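Local structure of type II restriction enzyme ngomi (Neisseria gonorrhoeae, 1FIU) at residues I[6-9]-I[10-13]; I[207-210]-I[211-215]; I[248-251]-I[252-256]; I[257-260]-I[261-264]. The protein recognises the double-stranded DNA sequence 5'-GCCGGC-3' as a magnesium-dependent homotetramer and cleaves it after the first G. All coordinates share one frame; numbering follows the deposited sequence.

Contact 1: residues I[6-9]-I[10-13]; sequences TQER and RIFH
The guanidinium of Arg9 has His13 CE1 over one of its faces, one turn further along helix 4-18. This is an i to i+4 contact on a single alpha-helix near the chain's N-terminus. Four backbone bonds run through it, from Arg10 N to Thr6 O up to His13 N to Arg9 O, which measures 3.1 Å. Arg9 CG stands anti to the backbone N (chi1 -173°), and the chain stays extended as far as NE. This carries the flat group out to the imidazole. His13 CE1 is 3.4 Å from Arg9 NH1 and offset toward the rim of the guanidinium. The two planes are 79° apart, so the groups are not stacked; CE1 is the atom turned to the face. Salt bridges from NH2 to Glu248 and from NE to Asp276 probably fix the rotation of the guanidinium. His13 NE2 is hydrogen-bonded to Phe244 O. Thr6 and Arg10 form the second pair. They lie side by side and point the same way, with Thr6 CG2 3.6 Å from Arg10 NE. Ile164 of the second subunit packs on both Thr6 and Arg9. A water accepts from Arg9 NH1 at 2.9 Å and is weakly bonded to His13 ND1 at 3.3 Å.

Contact 2: residues I[207-210]-I[211-215]; sequences RNRK and GRLPH
Arg209 leans over the loop and lays its aliphatic chain against Gly211 and Leu213. This is a local contact where the chain leaves helix 197-208. The apolar part centres on Arg209 CD, which is 3.8 Å from Leu213 CD1. Leu213 CB adds to it, 3.9 Å from Arg209 CD. The same arginine carbon is 3.7 Å from Leu213 N. Arg209 CG stands between the backbone N and the carbonyl carbon, the crowded position (chi1 76°). From there the chain runs extended to NE and passes close along the loop.

On the polar side, Gly211 O lies at the edge of the guanidinium, near its plane. The nearest atom of the arginine side chain is Arg209 CD, 3.3 Å from Gly211 O, a close approach. The far end of the arginine is held by other groups: NH1 is hydrogen-bonded to Val206 O and to Gly236 O of the second subunit, and NH2 forms a salt bridge with Asp239 of that subunit, whose Leu213 packs on Leu213 here. Lys210 NZ makes a salt bridge with Glu126 of the fourth subunit and a hydrogen bond to Gly271 O of the second.

The backbone has its own feature at Gly211. Phi 118° and psi -172° are angles that suit a glycine.

The loop joins helix 197-208 to strand 215-220 of the central sheet, and Pro214 rests on Leu180 of the adjacent strand 179-187.

Contact 3: residues I[248-251]-I[252-256]; sequences ELEQ and ILQSL
Leu249 and Leu253 make the tight side of this helical turn. Their side chains cross obliquely, and the two CD1 methyls meet at 3.8 Å. Leu253 CG also sits 3.2 Å from Leu249 O, the oxygen that takes the backbone bond from Leu253 N. Both leucines are buried. Leu249 packs on Phe265 and Ile43, and Leu253 on Ala261 and Pro225.

The other side is looser and more polar. The side chains of Glu250 and Gln254 come no closer than 4.5 Å, between their CG atoms. Their polar ends converge instead on Tyr266 OH, which bonds to Glu250 OE2 and Gln254 NE2. Gln251 and Ser255 are exposed. Here Gln251 O accepts two bonds, from Ser255 N at 2.8 Å and from Ser255 OG at 3.0 Å. The two donors reach it from opposite faces of the carbonyl plane. Ser255 OG lies beside its own backbone N (chi1 -71°), which turns the hydroxyl back toward the preceding turn. It sits 38° out of the carbonyl plane.

Such a serine hydroxyl bonded to the carbonyl four residues back is common in alpha-helices. Helix 246-256 is amphipathic, with its leucine side set against helices 38-50, 225-232 and 259-270.

Contact 4: residues I[257-260]-I[261-264]; sequences NYED and ALDL
Glu259 and Leu262 lie at an angle across each other at the start of helix 259-270. The glutamate chain is bent at chi2 (-60°), which swings the carboxylate round toward Leu262. Its OE1 comes 3.6 Å from Leu262 CD1. This is a carboxylate oxygen against a methyl, a contact without a bond. Leu262 is the buried partner and also touches Gln254 of helix 246-256.

Tyr258 and Ala261 meet through their CB atoms at 4.1 Å. The tyrosine ring then leads off, so the ring itself takes no part in this meeting. It goes to helix 38-50, where it rests on Arg39 and Ile43 and its OH is hydrogen-bonded to Asn42 ND2.

The chain reverses here between two helices. Asn257 has positive phi (53°) and closes helix 246-256 with a Schellman motif. Tyr258 follows at the N-cap position of the next helix and is the centre of an inverse gamma turn. Its carbonyl oxygen takes the first backbone bond across the contact, from Leu262 N at 2.9 Å. The next two bonds run from Asp263 N to Glu259 O and from Leu264 N to Asp260 O.

Asp260 and Asp263 stand on the exposed side. Their carboxylates come within 4.5 Å, OD1 of Asp260 to OD2 of Asp263. The like charges probably disfavour each other, though the nearby N-terminus of the helix would be expected to ease this. Asp263 OD1 also lies 3.2 Å from Glu259 O, an approach of two acceptors.

How the contacts relate
Contact 2 is the buried one, contacts 1 and 3 are partly buried, and contact 4 lies at the surface. Contacts 3 and 4 occupy successive helices, 246-256 and 259-270, with centres 9 Å apart, and they share an apolar side. A salt bridge joins contact 1 to contact 3. Contact 2 is separate, on the opposite side of the chain's centre from contacts 1 and 3. Its arginine and lysine charges face other subunits. Contact 1 also touches the second subunit, but through packing, whereas contacts 3 and 4 touch no other protein chain of the tetramer.

Contact 1: residues I[6-9]-I[10-13]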
ATOM      1  N   THR I   6       5.608 -12.041  35.767  1.00 22.70           N
ATOM      2  CA  THR I   6       7.003 -11.750  36.092  1.00 24.87           C
ATOM      3  C   THR I   6       7.730 -13.095  36.171  1.00 23.81           C
ATOM      4  O   THR I   6       8.851 -13.245  35.659  1.00 24.20           O
ATOM      5  CB  THR I   6       7.115 -10.983  37.434  1.00 23.46           C
ATOM      6  OG1 THR I   6       6.412  -9.740  37.315  1.00 26.48           O
ATOM      7  CG2 THR I   6       8.584 -10.690  37.789  1.00 28.16           C
ATOM      8  N   GLN I   7       7.079 -14.088  36.773  1.00 25.07           N
ATOM      9  CA  GLN I   7       7.662 -15.415  36.880  1.00 25.03           C
ATOM     10  C   GLN I   7       7.883 -16.009  35.483  1.00 26.83           C
ATOM     11  O   GLN I   7       8.924 -16.609  35.201  1.00 25.29           O
ATOM     12  CB  GLN I   7       6.752 -16.321  37.711  1.00 25.96           C
ATOM     13  CG  GLN I   7       6.619 -15.853  39.150  1.00 28.20           C
ATOM     14  CD  GLN I   7       5.842 -16.807  40.018  1.00 31.29           C
ATOM     15  OE1 GLN I   7       6.024 -18.026  39.940  1.00 35.20           O
ATOM     16  NE2 GLN I   7       4.976 -16.260  40.870  1.00 35.08           N
ATOM     17  N   GLU I   8       6.904 -15.828  34.598  1.00 24.15           N
ATOM     18  CA  GLU I   8       7.026 -16.353  33.237  1.00 24.97           C
ATOM     19  C   GLU I   8       8.165 -15.666  32.478  1.00 20.73           C
ATOM     20  O   GLU I   8       8.858 -16.297  31.695  1.00 22.87           O
ATOM     21  CB  GLU I   8       5.728 -16.144  32.463  1.00 27.54           C
ATOM     22  CG  GLU I   8       4.594 -17.058  32.881  1.00 36.05           C
ATOM     23  CD  GLU I   8       4.866 -18.518  32.568  1.00 39.13           C
ATOM     24  OE1 GLU I   8       5.535 -18.802  31.549  1.00 37.54           O
ATOM     25  OE2 GLU I   8       4.391 -19.383  33.336  1.00 45.25           O
ATOM     26  N   ARG I   9       8.325 -14.364  32.696  1.00 20.52           N
ATOM     27  CA  ARG I   9       9.385 -13.604  32.032  1.00 19.92           C
ATOM     28  C   ARG I   9      10.745 -14.125  32.492  1.00 21.63           C
ATOM     29  O   ARG I   9      11.673 -14.255  31.689  1.00 22.85           O
ATOM     30  CB  ARG I   9       9.243 -12.109  32.362  1.00 20.53           C
ATOM     31  CG  ARG I   9      10.182 -11.181  31.587  1.00 19.00           C
ATOM     32  CD  ARG I   9       9.980  -9.758  32.041  1.00 20.87           C
ATOM     33  NE  ARG I   9      10.709  -8.771  31.255  1.00 20.04           N
ATOM     34  CZ  ARG I   9      11.927  -8.314  31.551  1.00 25.86           C
ATOM     35  NH1 ARG I   9      12.571  -8.757  32.626  1.00 23.10           N
ATOM     36  NH2 ARG I   9      12.488  -7.398  30.777  1.00 19.06           N
ATOM     37  N   ARG I  10      10.857 -14.452  33.776  1.00 21.58           N
ATOM     38  CA  ARG I  10      12.126 -14.982  34.283  1.00 24.65           C
ATOM     39  C   ARG I  10      12.403 -16.367  33.721  1.00 22.31           C
ATOM     40  O   ARG I  10      13.535 -16.703  33.402  1.00 26.37           O
ATOM     41  CB  ARG I  10      12.108 -14.997  35.820  1.00 26.65           C
ATOM     42  CG  ARG I  10      11.989 -13.587  36.363  1.00 35.91           C
ATOM     43  CD  ARG I  10      12.044 -13.475  37.884  1.00 42.20           C
ATOM     44  NE  ARG I  10      11.867 -12.079  38.291  1.00 44.94           N
ATOM     45  CZ  ARG I  10      12.088 -11.620  39.519  1.00 49.08           C
ATOM     46  NH1 ARG I  10      12.501 -12.443  40.475  1.00 50.12           N
ATOM     47  NH2 ARG I  10      11.893 -10.334  39.793  1.00 51.54           N
ATOM     48  N   ILE I  11      11.360 -17.176  33.576  1.00 22.25           N
ATOM     49  CA  ILE I  11      11.513 -18.504  33.014  1.00 23.19           C
ATOM     50  C   ILE I  11      12.002 -18.390  31.570  1.00 21.83           C
ATOM     51  O   ILE I  11      12.827 -19.177  31.117  1.00 22.15           O
ATOM     52  CB  ILE I  11      10.163 -19.270  33.075  1.00 23.30           C
ATOM     53  CG1 ILE I  11       9.853 -19.635  34.536  1.00 25.36           C
ATOM     54  CG2 ILE I  11      10.202 -20.503  32.187  1.00 23.74           C
ATOM     55  CD1 ILE I  11       8.449 -20.187  34.755  1.00 28.62           C
ATOM     56  N   PHE I  12      11.471 -17.409  30.847  1.00 20.13           N
ATOM     57  CA  PHE I  12      11.851 -17.149  29.461  1.00 18.90           C
ATOM     58  C   PHE I  12      13.372 -16.845  29.409  1.00 18.62           C
ATOM     59  O   PHE I  12      14.112 -17.432  28.623  1.00 20.95           O
ATOM     60  CB  PHE I  12      10.986 -15.970  28.973  1.00 19.97           C
ATOM     61  CG  PHE I  12      11.470 -15.297  27.714  1.00 18.37           C
ATOM     62  CD1 PHE I  12      11.279 -15.875  26.461  1.00 18.00           C
ATOM     63  CD2 PHE I  12      12.042 -14.032  27.787  1.00 19.62           C
ATOM     64  CE1 PHE I  12      11.651 -15.205  25.288  1.00 18.29           C
ATOM     65  CE2 PHE I  12      12.420 -13.341  26.613  1.00 18.28           C
ATOM     66  CZ  PHE I  12      12.219 -13.938  25.371  1.00 20.21           C
ATOM     67  N   HIS I  13      13.831 -15.941  30.275  1.00 19.53           N
ATOM     68  CA  HIS I  13      15.256 -15.607  30.291  1.00 20.65           C
ATOM     69  C   HIS I  13      16.111 -16.812  30.677  1.00 19.30           C
ATOM     70  O   HIS I  13      17.174 -17.053  30.092  1.00 19.19           O
ATOM     71  CB  HIS I  13      15.511 -14.456  31.261  1.00 19.62           C
ATOM     72  CG  HIS I  13      15.037 -13.132  30.757  1.00 21.01           C
ATOM     73  ND1 HIS I  13      14.736 -12.079  31.595  1.00 22.47           N
ATOM     74  CD2 HIS I  13      14.829 -12.686  29.497  1.00 18.99           C
ATOM     75  CE1 HIS I  13      14.358 -11.040  30.870  1.00 21.55           C
ATOM     76  NE2 HIS I  13      14.408 -11.382  29.593  1.00 18.31           N
TER
HETATM   77  O   HOH W   1      10.958 -10.687  35.431  1.00 51.72           O
HETATM   78  O   HOH W   2      12.727 -11.318  34.076  1.00 39.49           O

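Contact 2: residues I[207-210]-I[211-215]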
ATOM      1  N   ARG I 207      -2.342  -7.140   2.507  1.00 16.16           N
ATOM      2  CA  ARG I 207      -2.882  -7.140   1.151  1.00 16.03           C
ATOM      3  C   ARG I 207      -3.740  -8.305   0.728  1.00 17.28           C
ATOM      4  O   ARG I 207      -4.620  -8.144  -0.123  1.00 19.68           O
ATOM      5  CB  ARG I 207      -1.735  -6.999   0.141  1.00 17.80           C
ATOM      6  CG  ARG I 207      -1.066  -5.635   0.211  1.00 25.63           C
ATOM      7  CD  ARG I 207       0.154  -5.532  -0.694  1.00 36.88           C
ATOM      8  NE  ARG I 207       0.681  -4.167  -0.655  1.00 45.47           N
ATOM      9  CZ  ARG I 207       1.850  -3.788  -1.164  1.00 50.32           C
ATOM     10  NH1 ARG I 207       2.634  -4.675  -1.762  1.00 51.67           N
ATOM     11  NH2 ARG I 207       2.236  -2.518  -1.063  1.00 49.58           N
ATOM     12  N   ASN I 208      -3.510  -9.466   1.320  1.00 16.25           N
ATOM     13  CA  ASN I 208      -4.220 -10.678   0.884  1.00 16.68           C
ATOM     14  C   ASN I 208      -5.309 -11.217   1.800  1.00 17.94           C
ATOM     15  O   ASN I 208      -5.889 -12.274   1.531  1.00 20.15           O
ATOM     16  CB  ASN I 208      -3.179 -11.782   0.621  1.00 17.83           C
ATOM     17  CG  ASN I 208      -2.307 -11.454  -0.562  1.00 26.17           C
ATOM     18  OD1 ASN I 208      -2.777 -11.474  -1.698  1.00 29.61           O
ATOM     19  ND2 ASN I 208      -1.051 -11.092  -0.309  1.00 24.75           N
ATOM     20  N   ARG I 209      -5.605 -10.510   2.880  1.00 14.67           N
ATOM     21  CA  ARG I 209      -6.583 -11.022   3.834  1.00 14.23           C
ATOM     22  C   ARG I 209      -8.047 -10.962   3.436  1.00 16.22           C
ATOM     23  O   ARG I 209      -8.475 -10.075   2.696  1.00 17.32           O
ATOM     24  CB  ARG I 209      -6.494 -10.259   5.160  1.00 15.10           C
ATOM     25  CG  ARG I 209      -7.139  -8.857   5.079  1.00 15.94           C
ATOM     26  CD  ARG I 209      -6.919  -8.043   6.371  1.00 14.88           C
ATOM     27  NE  ARG I 209      -7.755  -6.841   6.391  1.00 15.02           N
ATOM     28  CZ  ARG I 209      -7.485  -5.695   5.757  1.00 13.37           C
ATOM     29  NH1 ARG I 209      -6.374  -5.543   5.036  1.00 14.69           N
ATOM     30  NH2 ARG I 209      -8.354  -4.674   5.837  1.00 13.33           N
ATOM     31  N   LYS I 210      -8.797 -11.929   3.956  1.00 16.76           N
ATOM     32  CA  LYS I 210     -10.254 -11.938   3.820  1.00 17.83           C
ATOM     33  C   LYS I 210     -10.649 -12.099   5.278  1.00 21.36           C
ATOM     34  O   LYS I 210     -10.535 -13.190   5.852  1.00 26.55           O
ATOM     35  CB  LYS I 210     -10.728 -13.114   2.961  1.00 17.93           C
ATOM     36  CG  LYS I 210     -10.310 -12.955   1.521  1.00 18.58           C
ATOM     37  CD  LYS I 210     -10.971 -14.038   0.663  1.00 19.15           C
ATOM     38  CE  LYS I 210     -10.562 -13.886  -0.775  1.00 23.20           C
ATOM     39  NZ  LYS I 210     -11.246 -14.943  -1.624  1.00 23.03           N
ATOM     40  N   GLY I 211     -11.090 -11.013   5.898  1.00 18.04           N
ATOM     41  CA  GLY I 211     -11.441 -11.037   7.304  1.00 17.55           C
ATOM     42  C   GLY I 211     -10.528 -10.084   8.078  1.00 17.69           C
ATOM     43  O   GLY I 211      -9.784  -9.336   7.437  1.00 17.41           O
ATOM     44  N   ARG I 212     -10.590 -10.095   9.419  1.00 16.31           N
ATOM     45  CA  ARG I 212      -9.765  -9.177  10.221  1.00 14.34           C
ATOM     46  C   ARG I 212      -8.284  -9.552  10.158  1.00 17.45           C
ATOM     47  O   ARG I 212      -7.915 -10.707  10.217  1.00 18.36           O
ATOM     48  CB  ARG I 212     -10.203  -9.143  11.699  1.00 14.98           C
ATOM     49  CG  ARG I 212      -9.531  -7.957  12.482  1.00 17.63           C
ATOM     50  CD  ARG I 212      -9.881  -7.897  13.985  1.00 18.49           C
ATOM     51  NE  ARG I 212      -9.180  -6.785  14.632  1.00 18.95           N
ATOM     52  CZ  ARG I 212      -9.250  -6.462  15.928  1.00 21.88           C
ATOM     53  NH1 ARG I 212      -9.998  -7.165  16.773  1.00 20.37           N
ATOM     54  NH2 ARG I 212      -8.560  -5.411  16.386  1.00 22.40           N
ATOM     55  N   LEU I 213      -7.443  -8.540  10.034  1.00 14.41           N
ATOM     56  CA  LEU I 213      -6.008  -8.753   9.988  1.00 13.50           C
ATOM     57  C   LEU I 213      -5.532  -9.331  11.303  1.00 14.61           C
ATOM     58  O   LEU I 213      -5.992  -8.910  12.367  1.00 15.09           O
ATOM     59  CB  LEU I 213      -5.314  -7.398   9.820  1.00 12.61           C
ATOM     60  CG  LEU I 213      -3.797  -7.445   9.542  1.00 13.47           C
ATOM     61  CD1 LEU I 213      -3.541  -8.034   8.166  1.00 15.11           C
ATOM     62  CD2 LEU I 213      -3.249  -6.017   9.581  1.00 18.13           C
ATOM     63  N   PRO I 214      -4.638 -10.333  11.251  1.00 13.91           N
ATOM     64  CA  PRO I 214      -4.089 -10.929  12.482  1.00 15.18           C
ATOM     65  C   PRO I 214      -3.198  -9.883  13.165  1.00 14.67           C
ATOM     66  O   PRO I 214      -2.837  -8.872  12.567  1.00 13.23           O
ATOM     67  CB  PRO I 214      -3.155 -12.031  11.979  1.00 17.52           C
ATOM     68  CG  PRO I 214      -3.660 -12.373  10.580  1.00 21.71           C
ATOM     69  CD  PRO I 214      -4.175 -11.028  10.035  1.00 15.30           C
ATOM     70  N   HIS I 215      -2.862 -10.136  14.423  1.00 14.09           N
ATOM     71  CA  HIS I 215      -1.854  -9.311  15.084  1.00 15.44           C
ATOM     72  C   HIS I 215      -0.582  -9.558  14.227  1.00 14.67           C
ATOM     73  O   HIS I 215      -0.344 -10.671  13.759  1.00 15.02           O
ATOM     74  CB  HIS I 215      -1.568  -9.837  16.491  1.00 13.84           C
ATOM     75  CG  HIS I 215      -2.611  -9.467  17.491  1.00 14.98           C
ATOM     76  ND1 HIS I 215      -3.699 -10.266  17.788  1.00 17.66           N
ATOM     77  CD2 HIS I 215      -2.721  -8.372  18.279  1.00 13.59           C
ATOM     78  CE1 HIS I 215      -4.428  -9.679  18.722  1.00 14.19           C
ATOM     79  NE2 HIS I 215      -3.856  -8.529  19.036  1.00 20.31           N
TER

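Contact 3: residues I[248-251]-I[252-256]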
ATOM      1  N   GLU I 248      15.843  -4.056  31.366  1.00 23.47           N
ATOM      2  CA  GLU I 248      17.292  -4.124  31.500  1.00 24.06           C
ATOM      3  C   GLU I 248      17.978  -3.220  30.477  1.00 23.80           C
ATOM      4  O   GLU I 248      18.981  -2.561  30.797  1.00 20.38           O
ATOM      5  CB  GLU I 248      17.758  -5.569  31.364  1.00 19.30           C
ATOM      6  CG  GLU I 248      17.213  -6.501  32.450  1.00 22.04           C
ATOM      7  CD  GLU I 248      15.750  -6.924  32.256  1.00 26.05           C
ATOM      8  OE1 GLU I 248      15.117  -6.547  31.238  1.00 22.88           O
ATOM      9  OE2 GLU I 248      15.239  -7.649  33.140  1.00 24.84           O
ATOM     10  N   LEU I 249      17.445  -3.174  29.249  1.00 20.60           N
ATOM     11  CA  LEU I 249      17.984  -2.296  28.220  1.00 19.00           C
ATOM     12  C   LEU I 249      17.871  -0.847  28.703  1.00 23.60           C
ATOM     13  O   LEU I 249      18.823  -0.069  28.589  1.00 25.05           O
ATOM     14  CB  LEU I 249      17.197  -2.438  26.907  1.00 20.19           C
ATOM     15  CG  LEU I 249      17.468  -1.423  25.789  1.00 17.62           C
ATOM     16  CD1 LEU I 249      18.952  -1.350  25.404  1.00 18.24           C
ATOM     17  CD2 LEU I 249      16.654  -1.873  24.568  1.00 22.14           C
ATOM     18  N   GLU I 250      16.705  -0.491  29.236  1.00 21.46           N
ATOM     19  CA  GLU I 250      16.483   0.872  29.723  1.00 22.38           C
ATOM     20  C   GLU I 250      17.452   1.204  30.857  1.00 24.33           C
ATOM     21  O   GLU I 250      18.022   2.301  30.884  1.00 24.25           O
ATOM     22  CB  GLU I 250      15.044   1.047  30.224  1.00 22.02           C
ATOM     23  CG  GLU I 250      14.714   2.467  30.666  1.00 25.55           C
ATOM     24  CD  GLU I 250      13.296   2.602  31.222  1.00 29.15           C
ATOM     25  OE1 GLU I 250      12.773   1.636  31.821  1.00 33.22           O
ATOM     26  OE2 GLU I 250      12.709   3.692  31.069  1.00 34.37           O
ATOM     27  N   GLN I 251      17.640   0.260  31.772  1.00 23.82           N
ATOM     28  CA  GLN I 251      18.544   0.487  32.916  1.00 24.63           C
ATOM     29  C   GLN I 251      19.990   0.691  32.457  1.00 24.82           C
ATOM     30  O   GLN I 251      20.702   1.580  32.972  1.00 24.97           O
ATOM     31  CB  GLN I 251      18.470  -0.695  33.888  1.00 26.57           C
ATOM     32  CG  GLN I 251      19.122  -0.441  35.259  1.00 38.39           C
ATOM     33  CD  GLN I 251      18.888  -1.597  36.232  1.00 45.59           C
ATOM     34  OE1 GLN I 251      17.764  -2.091  36.369  1.00 47.44           O
ATOM     35  NE2 GLN I 251      19.949  -2.031  36.907  1.00 49.80           N
ATOM     36  N   ILE I 252      20.439  -0.120  31.498  1.00 20.83           N
ATOM     37  CA  ILE I 252      21.822   0.024  31.040  1.00 23.58           C
ATOM     38  C   ILE I 252      22.033   1.332  30.305  1.00 24.68           C
ATOM     39  O   ILE I 252      23.039   2.016  30.529  1.00 22.03           O
ATOM     40  CB  ILE I 252      22.274  -1.166  30.167  1.00 23.26           C
ATOM     41  CG1 ILE I 252      22.217  -2.440  31.015  1.00 30.21           C
ATOM     42  CG2 ILE I 252      23.727  -0.974  29.682  1.00 25.56           C
ATOM     43  CD1 ILE I 252      23.031  -2.335  32.329  1.00 28.71           C
ATOM     44  N   LEU I 253      21.088   1.705  29.438  1.00 22.61           N
ATOM     45  CA  LEU I 253      21.216   2.970  28.727  1.00 20.74           C
ATOM     46  C   LEU I 253      21.293   4.118  29.738  1.00 20.31           C
ATOM     47  O   LEU I 253      22.099   5.035  29.575  1.00 25.26           O
ATOM     48  CB  LEU I 253      20.023   3.196  27.798  1.00 20.40           C
ATOM     49  CG  LEU I 253      19.915   2.177  26.650  1.00 20.58           C
ATOM     50  CD1 LEU I 253      18.589   2.391  25.920  1.00 19.77           C
ATOM     51  CD2 LEU I 253      21.059   2.322  25.671  1.00 19.22           C
ATOM     52  N   GLN I 254      20.457   4.073  30.769  1.00 21.48           N
ATOM     53  CA  GLN I 254      20.465   5.131  31.782  1.00 22.68           C
ATOM     54  C   GLN I 254      21.775   5.143  32.547  1.00 23.10           C
ATOM     55  O   GLN I 254      22.365   6.209  32.760  1.00 25.26           O
ATOM     56  CB  GLN I 254      19.300   4.943  32.749  1.00 23.43           C
ATOM     57  CG  GLN I 254      17.932   5.240  32.126  1.00 27.87           C
ATOM     58  CD  GLN I 254      17.623   6.740  32.071  1.00 37.95           C
ATOM     59  OE1 GLN I 254      18.506   7.585  32.273  1.00 38.33           O
ATOM     60  NE2 GLN I 254      16.363   7.074  31.792  1.00 38.90           N
ATOM     61  N   SER I 255      22.233   3.966  32.958  1.00 23.29           N
ATOM     62  CA  SER I 255      23.479   3.850  33.721  1.00 25.19           C
ATOM     63  C   SER I 255      24.685   4.404  32.983  1.00 26.66           C
ATOM     64  O   SER I 255      25.479   5.153  33.569  1.00 30.70           O
ATOM     65  CB  SER I 255      23.744   2.386  34.079  1.00 23.61           C
ATOM     66  OG  SER I 255      22.822   1.961  35.061  1.00 30.77           O
ATOM     67  N   LEU I 256      24.840   4.019  31.717  1.00 24.04           N
ATOM     68  CA  LEU I 256      25.968   4.472  30.888  1.00 23.78           C
ATOM     69  C   LEU I 256      25.804   5.865  30.280  1.00 26.25           C
ATOM     70  O   LEU I 256      26.720   6.373  29.630  1.00 26.31           O
ATOM     71  CB  LEU I 256      26.232   3.471  29.758  1.00 25.03           C
ATOM     72  CG  LEU I 256      26.463   2.029  30.228  1.00 27.08           C
ATOM     73  CD1 LEU I 256      26.786   1.139  29.040  1.00 26.70           C
ATOM     74  CD2 LEU I 256      27.613   2.004  31.240  1.00 30.06           C
TER

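Contact 4: residues I[257-260]-I[261-264]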
ATOM      1  N   ASN I 257      24.647   6.484  30.486  1.00 25.57           N
ATOM      2  CA  ASN I 257      24.380   7.807  29.936  1.00 27.74           C
ATOM      3  C   ASN I 257      24.620   7.882  28.422  1.00 29.85           C
ATOM      4  O   ASN I 257      25.284   8.800  27.932  1.00 30.16           O
ATOM      5  CB  ASN I 257      25.212   8.896  30.663  1.00 30.44           C
ATOM      6  CG  ASN I 257      24.785   9.098  32.116  1.00 35.16           C
ATOM      7  OD1 ASN I 257      23.592   9.204  32.417  1.00 40.95           O
ATOM      8  ND2 ASN I 257      25.758   9.168  33.025  1.00 29.03           N
ATOM      9  N   TYR I 258      24.087   6.909  27.676  1.00 28.10           N
ATOM     10  CA  TYR I 258      24.201   6.914  26.214  1.00 26.96           C
ATOM     11  C   TYR I 258      22.981   7.732  25.797  1.00 31.97           C
ATOM     12  O   TYR I 258      21.920   7.192  25.471  1.00 28.50           O
ATOM     13  CB  TYR I 258      24.088   5.500  25.634  1.00 29.75           C
ATOM     14  CG  TYR I 258      25.308   4.616  25.802  1.00 29.43           C
ATOM     15  CD1 TYR I 258      25.274   3.288  25.379  1.00 28.53           C
ATOM     16  CD2 TYR I 258      26.503   5.107  26.337  1.00 29.47           C
ATOM     17  CE1 TYR I 258      26.384   2.465  25.473  1.00 29.27           C
ATOM     18  CE2 TYR I 258      27.639   4.281  26.435  1.00 29.01           C
ATOM     19  CZ  TYR I 258      27.563   2.963  25.993  1.00 30.16           C
ATOM     20  OH  TYR I 258      28.662   2.136  26.027  1.00 31.06           O
ATOM     21  N   GLU I 259      23.141   9.049  25.833  1.00 29.16           N
ATOM     22  CA  GLU I 259      22.069   9.982  25.538  1.00 30.89           C
ATOM     23  C   GLU I 259      21.317   9.833  24.217  1.00 28.25           C
ATOM     24  O   GLU I 259      20.090   9.914  24.213  1.00 27.70           O
ATOM     25  CB  GLU I 259      22.596  11.411  25.659  1.00 34.53           C
ATOM     26  CG  GLU I 259      23.241  11.717  27.014  1.00 44.03           C
ATOM     27  CD  GLU I 259      22.286  11.549  28.182  1.00 50.92           C
ATOM     28  OE1 GLU I 259      21.083  11.288  27.946  1.00 58.02           O
ATOM     29  OE2 GLU I 259      22.737  11.688  29.344  1.00 57.71           O
ATOM     30  N   ASP I 260      22.026   9.653  23.107  1.00 25.77           N
ATOM     31  CA  ASP I 260      21.333   9.518  21.828  1.00 28.20           C
ATOM     32  C   ASP I 260      20.512   8.220  21.813  1.00 28.61           C
ATOM     33  O   ASP I 260      19.327   8.219  21.428  1.00 25.85           O
ATOM     34  CB  ASP I 260      22.326   9.539  20.661  1.00 30.21           C
ATOM     35  CG  ASP I 260      22.875  10.951  20.377  1.00 39.76           C
ATOM     36  OD1 ASP I 260      22.439  11.927  21.041  1.00 39.38           O
ATOM     37  OD2 ASP I 260      23.741  11.085  19.486  1.00 39.29           O
ATOM     38  N   ALA I 261      21.130   7.119  22.237  1.00 23.81           N
ATOM     39  CA  ALA I 261      20.415   5.841  22.261  1.00 23.32           C
ATOM     40  C   ALA I 261      19.209   5.951  23.195  1.00 26.84           C
ATOM     41  O   ALA I 261      18.142   5.393  22.926  1.00 24.29           O
ATOM     42  CB  ALA I 261      21.342   4.715  22.704  1.00 21.39           C
ATOM     43  N   LEU I 262      19.371   6.679  24.297  1.00 24.23           N
ATOM     44  CA  LEU I 262      18.283   6.878  25.240  1.00 26.33           C
ATOM     45  C   LEU I 262      17.140   7.635  24.567  1.00 24.84           C
ATOM     46  O   LEU I 262      15.973   7.277  24.714  1.00 26.91           O
ATOM     47  CB  LEU I 262      18.767   7.686  26.440  1.00 28.38           C
ATOM     48  CG  LEU I 262      19.290   6.917  27.633  1.00 32.17           C
ATOM     49  CD1 LEU I 262      19.898   7.909  28.629  1.00 36.86           C
ATOM     50  CD2 LEU I 262      18.150   6.140  28.270  1.00 33.82           C
ATOM     51  N   ASP I 263      17.489   8.708  23.862  1.00 24.11           N
ATOM     52  CA  ASP I 263      16.509   9.514  23.152  1.00 23.94           C
ATOM     53  C   ASP I 263      15.726   8.646  22.164  1.00 26.19           C
ATOM     54  O   ASP I 263      14.501   8.758  22.066  1.00 24.31           O
ATOM     55  CB  ASP I 263      17.194  10.652  22.387  1.00 26.92           C
ATOM     56  CG  ASP I 263      17.707  11.750  23.309  1.00 30.89           C
ATOM     57  OD1 ASP I 263      17.409  11.690  24.517  1.00 31.33           O
ATOM     58  OD2 ASP I 263      18.390  12.675  22.824  1.00 33.76           O
ATOM     59  N   LEU I 264      16.439   7.785  21.446  1.00 24.16           N
ATOM     60  CA  LEU I 264      15.802   6.935  20.442  1.00 22.85           C
ATOM     61  C   LEU I 264      14.925   5.888  21.120  1.00 23.92           C
ATOM     62  O   LEU I 264      13.798   5.616  20.664  1.00 21.78           O
ATOM     63  CB  LEU I 264      16.870   6.302  19.544  1.00 23.37           C
ATOM     64  CG  LEU I 264      16.363   5.447  18.366  1.00 22.02           C
ATOM     65  CD1 LEU I 264      15.257   6.204  17.579  1.00 19.91           C
ATOM     66  CD2 LEU I 264      17.532   5.107  17.458  1.00 21.25           C
TER